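Local structure of nitrate transport protein (Xanthomonas axonopodis pv. citri, 3KSX) at residues 121-126 against 199-203. The protein probably serves as the periplasmic binding protein of an alkanesulfonate uptake system, capturing sulfonates for transport into the cell. Numbering follows the deposited sequence.
With SO4 (sulfate ion), chain C.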
loop_
_atom_site.group_PDB
_atom_site.type_symbol
_atom_site.label_atom_id
_atom_site.label_comp_id
_atom_site.label_asym_id
_atom_site.label_seq_id
_atom_site.Cartn_x
_atom_site.Cartn_y
_atom_site.Cartn_z
ATOM N N SER A 121 4.561 12.995 -23.354
ATOM C CA SER A 121 5.733 12.193 -23.570
ATOM C C SER A 121 5.757 11.343 -24.826
ATOM O O SER A 121 4.691 10.848 -25.303
ATOM C CB SER A 121 5.828 11.287 -22.310
ATOM O OG SER A 121 6.547 10.173 -22.552
ATOM N N ALA A 122 6.966 11.112 -25.336
ATOM C CA ALA A 122 7.185 10.127 -26.413
ATOM C C ALA A 122 7.245 8.696 -25.908
ATOM O O ALA A 122 7.429 7.749 -26.735
ATOM C CB ALA A 122 8.510 10.413 -27.145
ATOM N N LEU A 123 7.115 8.478 -24.594
ATOM C CA LEU A 123 7.230 7.087 -24.098
ATOM C C LEU A 123 5.940 6.340 -24.275
ATOM O O LEU A 123 4.907 6.840 -23.864
ATOM C CB LEU A 123 7.656 7.045 -22.599
ATOM C CG LEU A 123 8.804 7.942 -22.226
ATOM C CD1 LEU A 123 9.089 7.763 -20.712
ATOM C CD2 LEU A 123 10.062 7.697 -23.099
ATOM N N ARG A 124 5.987 5.148 -24.897
ATOM C CA ARG A 124 4.737 4.397 -25.176
ATOM C C ARG A 124 4.767 2.934 -24.834
ATOM O O ARG A 124 3.721 2.260 -24.828
ATOM C CB ARG A 124 4.298 4.558 -26.653
ATOM C CG ARG A 124 3.684 5.924 -26.776
ATOM C CD ARG A 124 2.849 6.247 -27.997
ATOM N NE ARG A 124 2.682 7.678 -27.821
ATOM C CZ ARG A 124 3.635 8.590 -28.092
ATOM N NH1 ARG A 124 4.816 8.253 -28.668
ATOM N NH2 ARG A 124 3.383 9.853 -27.809
ATOM N N THR A 125 5.970 2.459 -24.571
ATOM C CA THR A 125 6.128 1.092 -24.147
ATOM C C THR A 125 7.078 1.047 -22.928
ATOM O O THR A 125 7.859 2.001 -22.681
ATOM C CB THR A 125 6.707 0.215 -25.279
ATOM O OG1 THR A 125 8.056 0.600 -25.503
ATOM C CG2 THR A 125 5.907 0.355 -26.607
ATOM N N VAL A 126 7.036 -0.081 -22.224
ATOM C CA VAL A 126 7.967 -0.297 -21.108
ATOM C C VAL A 126 9.411 -0.221 -21.599
ATOM O O VAL A 126 10.250 0.339 -20.916
ATOM C CB VAL A 126 7.646 -1.604 -20.352
ATOM C CG1 VAL A 126 8.707 -1.866 -19.264
ATOM C CG2 VAL A 126 6.270 -1.566 -19.711
ATOM N N ARG A 199 -0.609 9.510 -19.044
ATOM C CA ARG A 199 -1.084 8.296 -19.708
ATOM C C ARG A 199 -0.643 7.111 -18.890
ATOM O O ARG A 199 0.443 7.141 -18.344
ATOM C CB ARG A 199 -0.516 8.092 -21.138
ATOM C CG ARG A 199 -1.109 9.048 -22.198
ATOM C CD ARG A 199 -0.453 8.739 -23.527
ATOM N NE ARG A 199 0.872 9.357 -23.663
ATOM C CZ ARG A 199 2.018 8.649 -23.722
ATOM N NH1 ARG A 199 2.061 7.327 -23.643
ATOM N NH2 ARG A 199 3.143 9.282 -23.888
ATOM N N LEU A 200 -1.486 6.077 -18.815
ATOM C CA LEU A 200 -1.019 4.800 -18.248
ATOM C C LEU A 200 0.026 4.149 -19.150
ATOM O O LEU A 200 -0.165 3.900 -20.386
ATOM C CB LEU A 200 -2.229 3.868 -18.060
ATOM C CG LEU A 200 -1.980 2.485 -17.493
ATOM C CD1 LEU A 200 -1.475 2.607 -16.091
ATOM C CD2 LEU A 200 -3.323 1.757 -17.509
ATOM N N LEU A 201 1.158 3.733 -18.586
ATOM C CA LEU A 201 2.068 3.015 -19.424
ATOM C C LEU A 201 1.908 1.495 -19.142
ATOM O O LEU A 201 1.948 0.686 -20.061
ATOM C CB LEU A 201 3.511 3.475 -19.177
ATOM C CG LEU A 201 4.513 2.883 -20.154
ATOM C CD1 LEU A 201 4.382 3.571 -21.419
ATOM C CD2 LEU A 201 5.934 3.140 -19.693
ATOM N N ALA A 202 1.792 1.127 -17.862
ATOM C CA ALA A 202 1.645 -0.311 -17.487
ATOM C C ALA A 202 0.986 -0.381 -16.140
ATOM O O ALA A 202 1.112 0.548 -15.369
ATOM C CB ALA A 202 3.014 -0.997 -17.424
ATOM N N ASN A 203 0.204 -1.424 -15.868
ATOM C CA ASN A 203 -0.335 -1.637 -14.471
ATOM C C ASN A 203 0.119 -2.962 -13.954
ATOM O O ASN A 203 1.015 -3.568 -14.570
ATOM C CB ASN A 203 -1.880 -1.482 -14.414
ATOM C CG ASN A 203 -2.627 -2.578 -15.229
ATOM O OD1 ASN A 203 -2.067 -3.649 -15.566
ATOM N ND2 ASN A 203 -3.914 -2.336 -15.490
HETATM S S SO4 C . -1.249 -2.377 -19.229
HETATM O O1 SO4 C . -0.366 -3.055 -18.226
HETATM O O2 SO4 C . -0.409 -2.109 -20.414
HETATM O O3 SO4 C . -2.386 -3.238 -19.546
HETATM O O4 SO4 C . -1.852 -1.077 -18.865
#
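Arg199 reaches from the edge strand 198-203 into the loop after strand 113-118 and holds the carbonyl of Leu123 end-on with both terminal nitrogens. Arg199 NH1 donates to Leu123 O at 2.9 Å, in the carbonyl plane, while Arg199 NH2 bonds to the same O at 3.0 Å from a donor position tilted off that plane; the oxygen itself lies in the guanidinium plane. A bend in the arginine chain at chi3 (-81°) turns the group toward the loop, and Arg199 NE bonds to Ser119 O, fixing its rotation. At the same edge Ser121 O stands 2.6 Å from Arg199 NH2. Within the loop, Leu123 N donates to Ser121 OG, an ST turn.

Over one face of the Arg199 guanidinium lies that of Arg124, offset toward the rim, the planes 21° apart and the centres 4.7 Å apart.

Leu201 lays CD1 against the backbone of Arg124 and Thr125, 3.5 Å from Arg124 C. Its CG stands anti to the backbone N (chi1 -173°), with CD2 directed at the Thr125 carbonyl. Leu201 and Ala202 form a classic beta bulge opposite Ile115, and Ala202 CB meets Val126 CG2 at 4.0 Å. Asn203 N donates to O1 of a sulfate ion, probably from the crystallisation liquor.

Two stacked cations would normally repel; here the carbonyl oxygens at the edge of Arg199 probably offset part of that cost, tying this surface loop to the sheet margin.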